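Local coordinates for protein CofB (Escherichia coli, PDB 5AX6) that serves as the minor pilin of the CFA/III type IVb pilus of enterotoxigenic Escherichia coli, forming a homotrimer thought to act in pilus assembly, at residues R6-E17 / E112-I123. Sequence-based numbering, arbitrary orientation.
Sequences RRQIVSNALISE and EPAILSNSDLKI
Leu14 lays its branched end over Leu116, with Leu14 CG 3.9 Å from Leu116 CD2. Leu14 CG lies anti to its own carbonyl carbon (chi1 -75°), and the two methyls spread along the strand. Leu14 CD1 meets Leu121 CD2, and Leu14 CD2 runs past Ile123 CG1 at 3.8 Å. One turn earlier, Val10 puts CG2 against Ser119 CB and Ile115 CG1, and Val10 CG1 near Leu121 O and Leu116 CD2. Ala13 CB points at the 3-10 turn and sits 3.6 Å from Ile115 CG2. No hydrogen bond joins the segments directly. At one end Arg6, poorly ordered, makes a long salt bridge, NH1 to Asp120 OD2 3.6 Å. At the other, Glu17 folds its carboxylate against the Pro113 ring; Glu17 OE2 lies 3.4 Å from Pro113 CD. A water donates to both Glu17 OE1 and Glu112 OE1, and Arg84 pairs with Glu17, probably easing the repulsion between the two acids. With an alanine at Glu17, Arg84 would probably lose this charged mate, and a gap would be likely beside Pro113 and Leu116. The axis of helix 6-17 runs almost parallel (5°) to strand 121-123; helix 4-25 on this antiparallel sheet forms the core of a type IV pilin domain.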
# COMPACT_ATOMS: atom_id res chain seq x y z
N ARG A 6 37.93 -19.85 -5.18
CA ARG A 6 38.85 -19.00 -4.43
C ARG A 6 38.83 -17.57 -4.98
O ARG A 6 38.72 -16.60 -4.23
CB ARG A 6 40.27 -19.57 -4.49
CG ARG A 6 41.35 -18.56 -4.10
CD ARG A 6 42.75 -19.07 -4.45
NE ARG A 6 42.93 -19.27 -5.89
CZ ARG A 6 43.45 -18.36 -6.72
NH1 ARG A 6 43.83 -17.18 -6.25
NH2 ARG A 6 43.57 -18.64 -8.01
N ARG A 7 38.96 -17.45 -6.30
CA ARG A 7 38.96 -16.14 -6.94
C ARG A 7 37.64 -15.42 -6.74
O ARG A 7 37.61 -14.19 -6.63
CB ARG A 7 39.27 -16.27 -8.44
CG ARG A 7 40.74 -16.52 -8.75
CD ARG A 7 41.05 -16.27 -10.22
NE ARG A 7 40.21 -17.08 -11.10
CZ ARG A 7 40.55 -18.28 -11.56
NH1 ARG A 7 41.73 -18.81 -11.25
NH2 ARG A 7 39.72 -18.95 -12.35
N GLN A 8 36.54 -16.16 -6.68
CA GLN A 8 35.25 -15.53 -6.48
C GLN A 8 35.15 -14.91 -5.08
O GLN A 8 34.54 -13.86 -4.90
CB GLN A 8 34.10 -16.50 -6.68
CG GLN A 8 32.75 -15.80 -6.80
CD GLN A 8 32.70 -14.84 -7.98
OE1 GLN A 8 32.86 -15.25 -9.14
NE2 GLN A 8 32.50 -13.56 -7.70
N ILE A 9 35.76 -15.57 -4.10
CA ILE A 9 35.68 -15.07 -2.74
C ILE A 9 36.50 -13.79 -2.59
O ILE A 9 36.06 -12.84 -1.96
CB ILE A 9 36.16 -16.13 -1.73
CG1 ILE A 9 35.10 -17.23 -1.61
CG2 ILE A 9 36.41 -15.50 -0.36
CD1 ILE A 9 35.56 -18.44 -0.81
N VAL A 10 37.70 -13.78 -3.18
CA VAL A 10 38.52 -12.57 -3.24
C VAL A 10 37.76 -11.45 -3.95
O VAL A 10 37.69 -10.32 -3.45
CB VAL A 10 39.84 -12.83 -3.97
CG1 VAL A 10 40.59 -11.52 -4.22
CG2 VAL A 10 40.71 -13.81 -3.17
N SER A 11 37.18 -11.77 -5.10
CA SER A 11 36.45 -10.78 -5.89
C SER A 11 35.24 -10.22 -5.15
O SER A 11 34.97 -9.02 -5.22
CB SER A 11 36.01 -11.39 -7.23
OG SER A 11 37.14 -11.70 -8.02
N ASN A 12 34.52 -11.07 -4.43
CA ASN A 12 33.40 -10.58 -3.63
C ASN A 12 33.85 -9.58 -2.57
O ASN A 12 33.16 -8.58 -2.31
CB ASN A 12 32.64 -11.73 -2.96
CG ASN A 12 31.82 -12.55 -3.93
OD1 ASN A 12 31.53 -12.11 -5.05
ND2 ASN A 12 31.44 -13.74 -3.51
N ALA A 13 34.98 -9.85 -1.94
CA ALA A 13 35.49 -8.96 -0.90
C ALA A 13 36.00 -7.64 -1.52
O ALA A 13 35.77 -6.56 -0.98
CB ALA A 13 36.60 -9.64 -0.12
N LEU A 14 36.70 -7.75 -2.64
CA LEU A 14 37.16 -6.57 -3.36
C LEU A 14 35.99 -5.67 -3.77
O LEU A 14 36.03 -4.45 -3.56
CB LEU A 14 37.97 -6.98 -4.59
CG LEU A 14 39.38 -7.49 -4.30
CD1 LEU A 14 39.99 -8.16 -5.53
CD2 LEU A 14 40.28 -6.34 -3.80
N ILE A 15 34.95 -6.26 -4.35
CA ILE A 15 33.78 -5.50 -4.75
C ILE A 15 33.06 -4.87 -3.56
O ILE A 15 32.53 -3.76 -3.65
CB ILE A 15 32.79 -6.38 -5.53
CG1 ILE A 15 33.31 -6.66 -6.93
CG2 ILE A 15 31.41 -5.73 -5.57
CD1 ILE A 15 34.14 -5.55 -7.51
N SER A 16 33.04 -5.56 -2.42
CA SER A 16 32.40 -4.99 -1.24
C SER A 16 33.13 -3.73 -0.79
O SER A 16 32.48 -2.74 -0.42
CB SER A 16 32.35 -5.99 -0.09
OG SER A 16 31.62 -5.43 0.98
N GLU A 17 34.45 -3.77 -0.80
CA GLU A 17 35.28 -2.62 -0.44
C GLU A 17 35.00 -1.48 -1.42
O GLU A 17 34.73 -0.35 -1.02
CB GLU A 17 36.77 -2.98 -0.47
CG GLU A 17 37.22 -4.01 0.56
CD GLU A 17 37.45 -3.42 1.94
OE1 GLU A 17 38.58 -2.95 2.22
OE2 GLU A 17 36.50 -3.43 2.76
N GLU A 112 39.61 -4.74 7.70
CA GLU A 112 39.68 -5.17 6.31
C GLU A 112 39.37 -6.65 6.24
O GLU A 112 39.87 -7.42 7.07
CB GLU A 112 41.05 -4.88 5.70
CG GLU A 112 41.15 -5.28 4.22
CD GLU A 112 42.55 -5.11 3.65
OE1 GLU A 112 42.78 -4.11 2.92
OE2 GLU A 112 43.41 -5.97 3.94
N PRO A 113 38.54 -7.06 5.27
CA PRO A 113 38.23 -8.48 5.02
C PRO A 113 39.48 -9.35 5.05
O PRO A 113 40.46 -9.08 4.34
CB PRO A 113 37.59 -8.45 3.63
CG PRO A 113 36.86 -7.13 3.62
CD PRO A 113 37.75 -6.17 4.41
N ALA A 114 39.45 -10.38 5.89
CA ALA A 114 40.60 -11.24 6.15
C ALA A 114 41.24 -11.79 4.88
O ALA A 114 42.46 -11.84 4.77
CB ALA A 114 40.18 -12.39 7.07
N ILE A 115 40.41 -12.20 3.93
CA ILE A 115 40.89 -12.82 2.70
C ILE A 115 41.84 -11.88 1.94
O ILE A 115 42.74 -12.33 1.24
CB ILE A 115 39.71 -13.26 1.80
CG1 ILE A 115 40.17 -14.23 0.71
CG2 ILE A 115 38.99 -12.05 1.21
CD1 ILE A 115 40.32 -15.65 1.19
N LEU A 116 41.65 -10.58 2.12
CA LEU A 116 42.44 -9.60 1.37
C LEU A 116 43.79 -9.28 2.01
O LEU A 116 44.57 -8.48 1.48
CB LEU A 116 41.63 -8.31 1.19
CG LEU A 116 40.29 -8.47 0.46
CD1 LEU A 116 39.55 -7.14 0.36
CD2 LEU A 116 40.51 -9.06 -0.93
N SER A 117 44.09 -9.91 3.14
CA SER A 117 45.36 -9.63 3.83
C SER A 117 46.54 -10.18 3.03
O SER A 117 47.61 -9.57 3.00
CB SER A 117 45.36 -10.22 5.24
OG SER A 117 45.28 -11.63 5.21
N ASN A 118 46.36 -11.31 2.36
CA ASN A 118 47.44 -11.83 1.51
C ASN A 118 46.95 -12.50 0.23
O ASN A 118 47.55 -13.46 -0.24
CB ASN A 118 48.31 -12.82 2.30
CG ASN A 118 47.50 -13.82 3.10
OD1 ASN A 118 46.32 -14.05 2.81
ND2 ASN A 118 48.13 -14.42 4.10
N SER A 119 45.86 -11.99 -0.34
CA SER A 119 45.35 -12.51 -1.60
C SER A 119 46.23 -12.07 -2.76
O SER A 119 46.99 -11.10 -2.64
CB SER A 119 43.90 -12.06 -1.82
OG SER A 119 43.79 -10.66 -1.66
N ASP A 120 46.12 -12.77 -3.87
CA ASP A 120 46.92 -12.47 -5.05
C ASP A 120 46.56 -11.11 -5.65
O ASP A 120 47.35 -10.49 -6.36
CB ASP A 120 46.74 -13.57 -6.11
CG ASP A 120 47.47 -14.85 -5.74
OD1 ASP A 120 48.36 -14.81 -4.87
OD2 ASP A 120 47.16 -15.90 -6.34
N LEU A 121 45.35 -10.64 -5.34
CA LEU A 121 44.85 -9.39 -5.87
C LEU A 121 44.37 -8.51 -4.71
O LEU A 121 43.57 -8.96 -3.89
CB LEU A 121 43.71 -9.65 -6.86
CG LEU A 121 43.32 -8.56 -7.87
CD1 LEU A 121 44.49 -8.18 -8.77
CD2 LEU A 121 42.13 -9.03 -8.70
N LYS A 122 44.89 -7.29 -4.65
CA LYS A 122 44.59 -6.35 -3.56
C LYS A 122 44.42 -4.94 -4.08
O LYS A 122 45.03 -4.58 -5.08
CB LYS A 122 45.73 -6.34 -2.53
CG LYS A 122 46.02 -7.67 -1.87
CD LYS A 122 47.22 -7.54 -0.95
CE LYS A 122 47.42 -8.83 -0.14
NZ LYS A 122 48.80 -8.92 0.41
N ILE A 123 43.64 -4.12 -3.38
CA ILE A 123 43.60 -2.70 -3.72
C ILE A 123 44.85 -2.00 -3.22
O ILE A 123 45.14 -2.00 -2.03
CB ILE A 123 42.36 -2.01 -3.13
CG1 ILE A 123 41.09 -2.68 -3.66
CG2 ILE A 123 42.37 -0.51 -3.48
CD1 ILE A 123 39.82 -2.31 -2.90
O HOH W 1 44.42 -15.32 -3.64
O HOH W 2 41.07 -3.43 1.01